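Side-chain contacts in putative amidohydrolase/peptidase (Burkholderia cenocepacia, PDB 4WJB), which probably hydrolyses carbon-nitrogen bonds other than peptide bonds, as a zinc-dependent amidohydrolase of the peptidase M20 family: residues A[255-260]-A[320-325]; A[227-232]-A[314-319]; A[67-70]-A[76-79]. One frame throughout, in Å; residues are numbered along the deposited sequence.

Contact 1 (A[255-260]-A[320-325]); sequences AARMIS and ARVADE
V322 meets M258 through CG2 and, more loosely, the aliphatic part of R257 through CG1, at the point where the two helices bring the CA atoms of R257 and V322 to 7.7 Å. The tight part is the sulfur contact: M258 SD lies 3.8 Å from V322 CG2. The two side chains run past each other in opposite directions, and M258 reaches this position with a chain folded at both chi2 (-54°) and chi3 (-59°) rather than stretched out. L315, L319 and F296 also touch M258, which places the thioether among apolar neighbours. V322, with CG1 anti to the backbone N (chi1 167°), directs CG1 at R257, where the fit is looser: R257 CD stays 4.3 Å from V322 CG1. Beyond this methylene the R257 chain leads to the more open, charged side. R257 NH1 and R321 NH2 are 5.3 Å apart, like charges that do not touch, and each guanidinium has an acid elsewhere: R257 forms a salt bridge with E263 of the second subunit, and R321 one with E318. With no hydrogen bond between them, the two segments meet here through apolar packing, while the polar end of R257 serves the dimer interface; a single arginine thus contributes its hydrocarbon to the fold and its charge to the assembly.

Contact 2 (A[227-232]-A[314-319]); sequences RWYEVT and ALRAEL
Y229 and V231 of strand 227-232 face L315 and L319 of helix 314-319, whose axis passes 12.0 Å from that of the strand and points almost the same way, 13° apart. L315 CD2 lies over one face of the Y229 ring, 4.0 Å from the ring centroid and close to the ring normal, which is CH-pi geometry, with the nearest ring atom, Y229 CD1, 3.9 Å from L315 CD2. R316 arrives differently. Extended from CG to NE, it crosses the tyrosine at about a right angle and sets its NH2 at the ring edge, 4.0 Å from Y229 CE2, with guanidinium and ring planes 71° apart. Y229 OH and R316 NE both bind D312, one helical turn before R316, the first by a hydrogen bond and the second by a salt bridge, which helps fix the ring and the guanidinium together. Further along, V231 CG1 packs 4.0 Å from L319 CD1, aliphatic against aliphatic. Helix 251-268 touches the same helix through L265 on A314 and F261 on E318, and F296 and F300 of the adjoining strand 289-302 border the leucine layer. Two helices laid on one face of an antiparallel sheet form the open-faced alpha/beta sandwich of the M20 dimerisation domain.

Contact 3 (A[67-70]-A[76-79]); sequences CTVR and NVFA
R70 lies across F78 as its hydrogen-bonded partner in an antiparallel hairpin, and the pair is joined by both backbone and side chains. R70 N donates to F78 O and F78 N to R70 O, each at 2.9 Å, the second nearly straight at 174°. F78 O takes a further contact from V69, whose CA is 3.3 Å away in CA-H...O geometry. On the face of the hairpin that carries R70 and F78, the guanidinium lies flat on F78, planes 9° apart and centres 4.5 Å apart. The overlap is displaced toward the root of the phenylalanine: R70 CZ sits 3.5 Å over F78 CB, while R70 NH2 reaches F78 CG at 3.7 Å. The first torsion explains this, since CG of R70 lies between the backbone N and the carbonyl carbon (chi1 68°) and the extended chain then carries the cation over its neighbour.

On the opposite face, V69 CG1 packs on V77 CG1 at 4.0 Å, and V69 CG2 leans on A79. Separately, C67 CB packs on A79 CB at 3.9 Å.

In the second shell, D134 forms a salt bridge with R70 NH2, and Y194 OH hydrogen-bonds the same nitrogen, so the stacked guanidinium is held in place by partners from elsewhere in the fold. At the turn end, N76 is tied by S152, the backbone N of T139 and D72; its side chain is about 8 Å from that of the zinc ligand H96. Helix 49-64 packs on the V69, V77 and A79 face through V59 and A62, while backbone bonds from V77 and A79 to I137 and V135 attach the hairpin to antiparallel strand 133-138.

In the fold
From the N terminus, contact 3 comes first and closes a short hairpin, with only five residues between its segments, before either of the others opens. Strand segment 227-232 then begins contact 2, whose loop of 81 residues ends at 314-319; contact 1 opens at 255-260, within that span, and closes later at 320-325, so the two cross. Both end on helix 305-326, and M258 joins them physically: its CE is 3.7 Å from L315 CD1. Together they tie helices 251-268 and 305-326 to strand 217-234 in the dimerisation domain. Contact 3 belongs to the distant metal-binding part, its centre about 47 Å from that of contact 2 and 55 Å from that of contact 1.

Contact 1 (A[255-260]-A[320-325])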
ATOM      1  N   ALA A 255      -0.898   7.953   7.694  1.00 24.69           N
ATOM      2  CA  ALA A 255      -0.826   6.516   7.890  1.00 24.34           C
ATOM      3  C   ALA A 255       0.549   6.115   8.416  1.00 24.10           C
ATOM      4  O   ALA A 255       0.650   5.297   9.325  1.00 23.57           O
ATOM      5  CB  ALA A 255      -1.135   5.786   6.595  1.00 22.85           C
ATOM      6  N   ALA A 256       1.597   6.709   7.849  1.00 23.65           N
ATOM      7  CA  ALA A 256       2.966   6.439   8.283  1.00 24.04           C
ATOM      8  C   ALA A 256       3.131   6.709   9.772  1.00 23.93           C
ATOM      9  O   ALA A 256       3.725   5.909  10.496  1.00 23.24           O
ATOM     10  CB  ALA A 256       3.952   7.274   7.483  1.00 24.33           C
ATOM     11  N   ARG A 257       2.596   7.840  10.226  1.00 22.59           N
ATOM     12  CA  ARG A 257       2.619   8.181  11.641  1.00 21.71           C
ATOM     13  C   ARG A 257       1.945   7.099  12.485  1.00 22.08           C
ATOM     14  O   ARG A 257       2.439   6.743  13.551  1.00 21.93           O
ATOM     15  CB  ARG A 257       1.935   9.530  11.882  1.00 23.18           C
ATOM     16  CG  ARG A 257       2.632  10.711  11.239  1.00 27.49           C
ATOM     17  CD  ARG A 257       1.824  11.991  11.440  1.00 33.28           C
ATOM     18  NE  ARG A 257       2.393  13.125  10.715  1.00 36.86           N
ATOM     19  CZ  ARG A 257       3.134  14.076  11.274  1.00 41.56           C
ATOM     20  NH1 ARG A 257       3.400  14.036  12.576  1.00 43.35           N
ATOM     21  NH2 ARG A 257       3.608  15.072  10.535  1.00 42.58           N
ATOM     22  N   MET A 258       0.817   6.581  12.005  1.00 22.40           N
ATOM     23  CA  MET A 258       0.068   5.569  12.746  1.00 22.94           C
ATOM     24  C   MET A 258       0.778   4.216  12.736  1.00 22.65           C
ATOM     25  O   MET A 258       0.759   3.491  13.731  1.00 21.85           O
ATOM     26  CB  MET A 258      -1.346   5.417  12.176  1.00 23.50           C
ATOM     27  CG  MET A 258      -2.232   6.632  12.364  1.00 23.89           C
ATOM     28  SD  MET A 258      -2.328   7.174  14.079  1.00 28.45           S
ATOM     29  CE  MET A 258      -2.984   5.709  14.872  1.00 23.13           C
ATOM     30  N   ILE A 259       1.388   3.880  11.604  1.00 21.20           N
ATOM     31  CA  ILE A 259       2.131   2.631  11.462  1.00 18.71           C
ATOM     32  C   ILE A 259       3.295   2.598  12.450  1.00 21.30           C
ATOM     33  O   ILE A 259       3.525   1.591  13.129  1.00 20.88           O
ATOM     34  CB  ILE A 259       2.651   2.455  10.015  1.00 18.83           C
ATOM     35  CG1 ILE A 259       1.477   2.258   9.056  1.00 20.30           C
ATOM     36  CG2 ILE A 259       3.606   1.274   9.914  1.00 21.23           C
ATOM     37  CD1 ILE A 259       1.865   2.281   7.590  1.00 20.36           C
ATOM     38  N   SER A 260       4.008   3.714  12.543  1.00 21.44           N
ATOM     39  CA  SER A 260       5.118   3.845  13.479  1.00 20.82           C
ATOM     40  C   SER A 260       4.631   3.760  14.917  1.00 21.56           C
ATOM     41  O   SER A 260       5.306   3.179  15.779  1.00 20.74           O
ATOM     42  CB  SER A 260       5.857   5.169  13.258  1.00 22.45           C
ATOM     43  OG  SER A 260       6.431   5.223  11.965  1.00 25.33           O
ATOM     44  N   ALA A 320      -6.984  10.084  16.826  1.00 37.85           N
ATOM     45  CA  ALA A 320      -7.664  11.367  16.968  1.00 36.79           C
ATOM     46  C   ALA A 320      -6.672  12.526  16.992  1.00 39.49           C
ATOM     47  O   ALA A 320      -6.909  13.574  16.380  1.00 39.74           O
ATOM     48  CB  ALA A 320      -8.513  11.378  18.223  1.00 38.18           C
ATOM     49  N   ARG A 321      -5.564  12.334  17.701  1.00 40.37           N
ATOM     50  CA  ARG A 321      -4.523  13.351  17.791  1.00 42.42           C
ATOM     51  C   ARG A 321      -3.914  13.626  16.418  1.00 39.72           C
ATOM     52  O   ARG A 321      -3.667  14.775  16.055  1.00 38.98           O
ATOM     53  CB  ARG A 321      -3.430  12.919  18.774  1.00 44.68           C
ATOM     54  CG  ARG A 321      -2.923  14.039  19.673  1.00 49.19           C
ATOM     55  CD  ARG A 321      -1.437  13.897  19.956  1.00 49.80           C
ATOM     56  NE  ARG A 321      -0.645  14.114  18.750  1.00 51.70           N
ATOM     57  CZ  ARG A 321       0.387  13.361  18.381  1.00 52.03           C
ATOM     58  NH1 ARG A 321       0.764  12.336  19.132  1.00 51.32           N
ATOM     59  NH2 ARG A 321       1.046  13.635  17.263  1.00 51.99           N
ATOM     60  N   VAL A 322      -3.680  12.563  15.656  1.00 37.54           N
ATOM     61  CA  VAL A 322      -3.075  12.685  14.337  1.00 36.03           C
ATOM     62  C   VAL A 322      -4.027  13.346  13.344  1.00 37.25           C
ATOM     63  O   VAL A 322      -3.621  14.210  12.565  1.00 36.82           O
ATOM     64  CB  VAL A 322      -2.632  11.312  13.798  1.00 34.40           C
ATOM     65  CG1 VAL A 322      -2.303  11.389  12.316  1.00 33.41           C
ATOM     66  CG2 VAL A 322      -1.432  10.806  14.583  1.00 33.96           C
ATOM     67  N   ALA A 323      -5.294  12.945  13.376  1.00 37.18           N
ATOM     68  CA  ALA A 323      -6.296  13.540  12.500  1.00 37.07           C
ATOM     69  C   ALA A 323      -6.397  15.037  12.763  1.00 41.72           C
ATOM     70  O   ALA A 323      -6.427  15.842  11.828  1.00 41.60           O
ATOM     71  CB  ALA A 323      -7.643  12.872  12.694  1.00 35.57           C
ATOM     72  N   ASP A 324      -6.432  15.400  14.042  1.00 44.24           N
ATOM     73  CA  ASP A 324      -6.455  16.799  14.460  1.00 48.93           C
ATOM     74  C   ASP A 324      -5.254  17.578  13.924  1.00 47.62           C
ATOM     75  O   ASP A 324      -5.412  18.628  13.302  1.00 49.15           O
ATOM     76  CB  ASP A 324      -6.497  16.894  15.989  1.00 52.20           C
ATOM     77  CG  ASP A 324      -6.102  18.272  16.504  1.00 57.64           C
ATOM     78  OD1 ASP A 324      -4.895  18.505  16.728  1.00 58.51           O
ATOM     79  OD2 ASP A 324      -7.002  19.120  16.690  1.00 60.18           O
ATOM     80  N   GLU A 325      -4.057  17.051  14.167  1.00 43.59           N
ATOM     81  CA  GLU A 325      -2.824  17.761  13.850  1.00 43.62           C
ATOM     82  C   GLU A 325      -2.519  17.812  12.353  1.00 44.95           C
ATOM     83  O   GLU A 325      -1.831  18.722  11.884  1.00 46.81           O
ATOM     84  CB  GLU A 325      -1.647  17.123  14.590  1.00 40.10           C
TER

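Contact 2 (A[227-232]-A[314-319])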
ATOM      1  N   ARG A 227      -7.690  -8.124  18.749  1.00 22.68           N
ATOM      2  CA  ARG A 227      -8.568  -7.045  18.299  1.00 24.86           C
ATOM      3  C   ARG A 227      -8.110  -6.571  16.917  1.00 25.14           C
ATOM      4  O   ARG A 227      -6.957  -6.171  16.748  1.00 23.58           O
ATOM      5  CB  ARG A 227      -8.560  -5.870  19.283  1.00 26.40           C
ATOM      6  CG  ARG A 227      -8.700  -6.253  20.746  1.00 27.42           C
ATOM      7  CD  ARG A 227     -10.113  -6.052  21.270  1.00 28.94           C
ATOM      8  NE  ARG A 227     -10.239  -6.538  22.642  1.00 29.84           N
ATOM      9  CZ  ARG A 227     -10.292  -5.765  23.723  1.00 30.36           C
ATOM     10  NH1 ARG A 227     -10.252  -4.444  23.609  1.00 32.94           N
ATOM     11  NH2 ARG A 227     -10.403  -6.317  24.923  1.00 27.97           N
ATOM     12  N   TRP A 228      -9.004  -6.622  15.933  1.00 25.64           N
ATOM     13  CA  TRP A 228      -8.670  -6.194  14.575  1.00 26.83           C
ATOM     14  C   TRP A 228      -9.396  -4.899  14.226  1.00 27.72           C
ATOM     15  O   TRP A 228     -10.547  -4.702  14.623  1.00 28.49           O
ATOM     16  CB  TRP A 228      -9.034  -7.269  13.544  1.00 30.41           C
ATOM     17  CG  TRP A 228      -8.286  -8.564  13.668  1.00 30.91           C
ATOM     18  CD1 TRP A 228      -7.562  -9.002  14.739  1.00 30.06           C
ATOM     19  CD2 TRP A 228      -8.193  -9.592  12.673  1.00 33.69           C
ATOM     20  NE1 TRP A 228      -7.029 -10.240  14.475  1.00 30.65           N
ATOM     21  CE2 TRP A 228      -7.399 -10.626  13.215  1.00 31.83           C
ATOM     22  CE3 TRP A 228      -8.701  -9.738  11.377  1.00 36.11           C
ATOM     23  CZ2 TRP A 228      -7.099 -11.787  12.505  1.00 33.16           C
ATOM     24  CZ3 TRP A 228      -8.403 -10.894  10.673  1.00 37.90           C
ATOM     25  CH2 TRP A 228      -7.610 -11.906  11.242  1.00 35.58           C
ATOM     26  N   TYR A 229      -8.726  -4.037  13.464  1.00 25.08           N
ATOM     27  CA  TYR A 229      -9.286  -2.748  13.077  1.00 27.75           C
ATOM     28  C   TYR A 229      -9.081  -2.457  11.595  1.00 27.15           C
ATOM     29  O   TYR A 229      -8.149  -2.963  10.969  1.00 26.18           O
ATOM     30  CB  TYR A 229      -8.658  -1.607  13.887  1.00 26.72           C
ATOM     31  CG  TYR A 229      -8.736  -1.763  15.386  1.00 27.84           C
ATOM     32  CD1 TYR A 229      -7.796  -2.521  16.069  1.00 27.90           C
ATOM     33  CD2 TYR A 229      -9.736  -1.137  16.121  1.00 29.25           C
ATOM     34  CE1 TYR A 229      -7.855  -2.669  17.437  1.00 30.70           C
ATOM     35  CE2 TYR A 229      -9.803  -1.276  17.498  1.00 31.21           C
ATOM     36  CZ  TYR A 229      -8.856  -2.044  18.147  1.00 31.69           C
ATOM     37  OH  TYR A 229      -8.898  -2.199  19.510  1.00 33.85           O
ATOM     38  N   GLU A 230      -9.966  -1.633  11.047  1.00 28.33           N
ATOM     39  CA  GLU A 230      -9.757  -1.033   9.739  1.00 28.44           C
ATOM     40  C   GLU A 230      -9.762   0.476   9.908  1.00 30.42           C
ATOM     41  O   GLU A 230     -10.633   1.026  10.586  1.00 31.80           O
ATOM     42  CB  GLU A 230     -10.830  -1.481   8.747  1.00 30.04           C
ATOM     43  CG  GLU A 230     -10.702  -2.938   8.339  1.00 32.46           C
ATOM     44  CD  GLU A 230     -11.749  -3.355   7.334  1.00 36.22           C
ATOM     45  OE1 GLU A 230     -12.740  -2.616   7.172  1.00 38.45           O
ATOM     46  OE2 GLU A 230     -11.581  -4.423   6.709  1.00 38.28           O
ATOM     47  N   VAL A 231      -8.775   1.138   9.313  1.00 28.41           N
ATOM     48  CA  VAL A 231      -8.630   2.578   9.443  1.00 30.64           C
ATOM     49  C   VAL A 231      -8.566   3.243   8.075  1.00 30.70           C
ATOM     50  O   VAL A 231      -7.766   2.853   7.225  1.00 29.11           O
ATOM     51  CB  VAL A 231      -7.368   2.961  10.237  1.00 30.90           C
ATOM     52  CG1 VAL A 231      -7.217   4.478  10.282  1.00 31.89           C
ATOM     53  CG2 VAL A 231      -7.419   2.382  11.643  1.00 31.56           C
ATOM     54  N   THR A 232      -9.419   4.238   7.867  1.00 33.32           N
ATOM     55  CA  THR A 232      -9.383   5.020   6.637  1.00 34.18           C
ATOM     56  C   THR A 232      -9.051   6.475   6.932  1.00 34.65           C
ATOM     57  O   THR A 232      -9.754   7.144   7.689  1.00 36.38           O
ATOM     58  CB  THR A 232     -10.718   4.949   5.876  1.00 36.15           C
ATOM     59  OG1 THR A 232     -10.915   3.617   5.392  1.00 36.00           O
ATOM     60  CG2 THR A 232     -10.706   5.906   4.693  1.00 39.10           C
ATOM     61  N   ALA A 314      -5.356   3.470  23.373  1.00 26.17           N
ATOM     62  CA  ALA A 314      -4.169   4.200  22.930  1.00 27.47           C
ATOM     63  C   ALA A 314      -4.207   4.466  21.426  1.00 28.27           C
ATOM     64  O   ALA A 314      -3.888   5.567  20.969  1.00 31.24           O
ATOM     65  CB  ALA A 314      -2.907   3.438  23.303  1.00 23.93           C
ATOM     66  N   LEU A 315      -4.603   3.451  20.665  1.00 28.24           N
ATOM     67  CA  LEU A 315      -4.718   3.565  19.217  1.00 27.44           C
ATOM     68  C   LEU A 315      -5.746   4.624  18.825  1.00 29.70           C
ATOM     69  O   LEU A 315      -5.479   5.470  17.972  1.00 29.58           O
ATOM     70  CB  LEU A 315      -5.098   2.219  18.601  1.00 26.94           C
ATOM     71  CG  LEU A 315      -5.393   2.197  17.098  1.00 26.64           C
ATOM     72  CD1 LEU A 315      -4.153   2.527  16.284  1.00 23.90           C
ATOM     73  CD2 LEU A 315      -5.959   0.844  16.687  1.00 26.92           C
ATOM     74  N   ARG A 316      -6.914   4.569  19.456  1.00 30.57           N
ATOM     75  CA  ARG A 316      -7.992   5.506  19.165  1.00 33.94           C
ATOM     76  C   ARG A 316      -7.632   6.933  19.572  1.00 35.42           C
ATOM     77  O   ARG A 316      -8.007   7.889  18.895  1.00 36.99           O
ATOM     78  CB  ARG A 316      -9.282   5.067  19.864  1.00 34.92           C
ATOM     79  CG  ARG A 316      -9.873   3.783  19.300  1.00 35.32           C
ATOM     80  CD  ARG A 316     -11.092   3.316  20.094  1.00 37.30           C
ATOM     81  NE  ARG A 316     -11.674   2.105  19.522  1.00 37.31           N
ATOM     82  CZ  ARG A 316     -12.610   2.108  18.579  1.00 38.43           C
ATOM     83  NH1 ARG A 316     -13.071   3.256  18.107  1.00 39.02           N
ATOM     84  NH2 ARG A 316     -13.088   0.964  18.105  1.00 39.06           N
ATOM     85  N   ALA A 317      -6.903   7.072  20.675  1.00 34.53           N
ATOM     86  CA  ALA A 317      -6.494   8.388  21.150  1.00 34.81           C
ATOM     87  C   ALA A 317      -5.483   9.022  20.201  1.00 33.59           C
ATOM     88  O   ALA A 317      -5.595  10.199  19.857  1.00 35.80           O
ATOM     89  CB  ALA A 317      -5.915   8.294  22.555  1.00 34.53           C
ATOM     90  N   GLU A 318      -4.501   8.237  19.774  1.00 29.84           N
ATOM     91  CA  GLU A 318      -3.458   8.753  18.900  1.00 30.50           C
ATOM     92  C   GLU A 318      -4.005   9.035  17.506  1.00 32.75           C
ATOM     93  O   GLU A 318      -3.595   9.998  16.860  1.00 32.57           O
ATOM     94  CB  GLU A 318      -2.281   7.784  18.822  1.00 30.22           C
ATOM     95  CG  GLU A 318      -1.115   8.274  17.959  1.00 30.23           C
ATOM     96  CD  GLU A 318      -0.396   9.483  18.543  1.00 35.62           C
ATOM     97  OE1 GLU A 318      -0.714   9.906  19.676  1.00 39.36           O
ATOM     98  OE2 GLU A 318       0.503  10.020  17.866  1.00 38.25           O
ATOM     99  N   LEU A 319      -4.934   8.198  17.048  1.00 32.87           N
ATOM    100  CA  LEU A 319      -5.574   8.421  15.758  1.00 32.10           C
ATOM    101  C   LEU A 319      -6.271   9.781  15.744  1.00 35.19           C
ATOM    102  O   LEU A 319      -6.149  10.542  14.783  1.00 29.47           O
ATOM    103  CB  LEU A 319      -6.571   7.306  15.442  1.00 30.98           C
ATOM    104  CG  LEU A 319      -7.196   7.377  14.048  1.00 31.98           C
ATOM    105  CD1 LEU A 319      -6.118   7.238  12.988  1.00 31.04           C
ATOM    106  CD2 LEU A 319      -8.270   6.315  13.869  1.00 32.00           C
TER

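Contact 3 (A[67-70]-A[76-79])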
ATOM      1  N   CYS A  67      -6.159 -50.090  23.286  1.00 19.52           N
ATOM      2  CA  CYS A  67      -7.178 -49.052  23.440  1.00 18.67           C
ATOM      3  C   CYS A  67      -8.516 -49.445  22.822  1.00 19.54           C
ATOM      4  O   CYS A  67      -8.567 -50.180  21.841  1.00 19.88           O
ATOM      5  CB  CYS A  67      -6.714 -47.738  22.810  1.00 15.19           C
ATOM      6  SG  CYS A  67      -5.276 -47.007  23.597  1.00 23.66           S
ATOM      7  N   THR A  68      -9.596 -48.932  23.401  1.00 17.52           N
ATOM      8  CA  THR A  68     -10.905 -49.017  22.775  1.00 18.86           C
ATOM      9  C   THR A  68     -11.162 -47.737  21.980  1.00 18.60           C
ATOM     10  O   THR A  68     -11.166 -46.639  22.540  1.00 18.66           O
ATOM     11  CB  THR A  68     -12.023 -49.215  23.811  1.00 23.66           C
ATOM     12  OG1 THR A  68     -11.800 -50.434  24.533  1.00 25.49           O
ATOM     13  CG2 THR A  68     -13.381 -49.282  23.119  1.00 23.67           C
ATOM     14  N   VAL A  69     -11.373 -47.882  20.677  1.00 17.29           N
ATOM     15  CA  VAL A  69     -11.559 -46.730  19.800  1.00 18.74           C
ATOM     16  C   VAL A  69     -13.040 -46.431  19.574  1.00 17.85           C
ATOM     17  O   VAL A  69     -13.828 -47.335  19.312  1.00 17.44           O
ATOM     18  CB  VAL A  69     -10.860 -46.956  18.435  1.00 20.24           C
ATOM     19  CG1 VAL A  69     -11.314 -45.927  17.411  1.00 18.18           C
ATOM     20  CG2 VAL A  69      -9.345 -46.912  18.608  1.00 20.47           C
ATOM     21  N   ARG A  70     -13.413 -45.162  19.706  1.00 16.62           N
ATOM     22  CA  ARG A  70     -14.759 -44.720  19.367  1.00 16.65           C
ATOM     23  C   ARG A  70     -14.658 -43.519  18.435  1.00 14.40           C
ATOM     24  O   ARG A  70     -13.636 -42.829  18.415  1.00 13.63           O
ATOM     25  CB  ARG A  70     -15.562 -44.372  20.626  1.00 15.72           C
ATOM     26  CG  ARG A  70     -15.071 -43.142  21.362  1.00 15.14           C
ATOM     27  CD  ARG A  70     -15.797 -42.951  22.693  1.00 16.74           C
ATOM     28  NE  ARG A  70     -15.456 -41.677  23.321  1.00 18.68           N
ATOM     29  CZ  ARG A  70     -14.387 -41.479  24.089  1.00 18.33           C
ATOM     30  NH1 ARG A  70     -13.542 -42.477  24.330  1.00 16.92           N
ATOM     31  NH2 ARG A  70     -14.159 -40.281  24.616  1.00 16.59           N
ATOM     32  N   ASN A  76     -14.402 -37.192  15.014  1.00 14.18           N
ATOM     33  CA  ASN A  76     -13.334 -37.173  16.000  1.00 16.35           C
ATOM     34  C   ASN A  76     -13.047 -38.595  16.462  1.00 17.51           C
ATOM     35  O   ASN A  76     -13.969 -39.359  16.742  1.00 13.54           O
ATOM     36  CB  ASN A  76     -13.699 -36.296  17.194  1.00 17.78           C
ATOM     37  CG  ASN A  76     -13.944 -34.855  16.806  1.00 19.72           C
ATOM     38  OD1 ASN A  76     -13.236 -34.291  15.965  1.00 17.47           O
ATOM     39  ND2 ASN A  76     -14.957 -34.247  17.416  1.00 19.29           N
ATOM     40  N   VAL A  77     -11.769 -38.949  16.522  1.00 17.19           N
ATOM     41  CA  VAL A  77     -11.380 -40.305  16.879  1.00 15.70           C
ATOM     42  C   VAL A  77     -10.804 -40.311  18.282  1.00 15.42           C
ATOM     43  O   VAL A  77      -9.877 -39.556  18.573  1.00 14.40           O
ATOM     44  CB  VAL A  77     -10.350 -40.875  15.883  1.00 17.41           C
ATOM     45  CG1 VAL A  77     -10.015 -42.320  16.221  1.00 17.10           C
ATOM     46  CG2 VAL A  77     -10.885 -40.767  14.458  1.00 15.50           C
ATOM     47  N   PHE A  78     -11.356 -41.162  19.148  1.00 14.57           N
ATOM     48  CA  PHE A  78     -10.898 -41.269  20.531  1.00 16.12           C
ATOM     49  C   PHE A  78     -10.404 -42.680  20.817  1.00 16.45           C
ATOM     50  O   PHE A  78     -11.166 -43.636  20.716  1.00 16.75           O
ATOM     51  CB  PHE A  78     -12.017 -40.924  21.525  1.00 16.80           C
ATOM     52  CG  PHE A  78     -12.637 -39.578  21.312  1.00 17.94           C
ATOM     53  CD1 PHE A  78     -13.687 -39.419  20.421  1.00 17.15           C
ATOM     54  CD2 PHE A  78     -12.186 -38.473  22.017  1.00 17.92           C
ATOM     55  CE1 PHE A  78     -14.271 -38.179  20.227  1.00 17.03           C
ATOM     56  CE2 PHE A  78     -12.761 -37.230  21.826  1.00 17.70           C
ATOM     57  CZ  PHE A  78     -13.807 -37.085  20.927  1.00 17.61           C
ATOM     58  N   ALA A  79      -9.130 -42.804  21.170  1.00 18.37           N
ATOM     59  CA  ALA A  79      -8.575 -44.088  21.581  1.00 17.54           C
ATOM     60  C   ALA A  79      -8.464 -44.114  23.094  1.00 15.94           C
ATOM     61  O   ALA A  79      -7.693 -43.350  23.666  1.00 16.53           O
ATOM     62  CB  ALA A  79      -7.220 -44.315  20.945  1.00 16.51           C
TER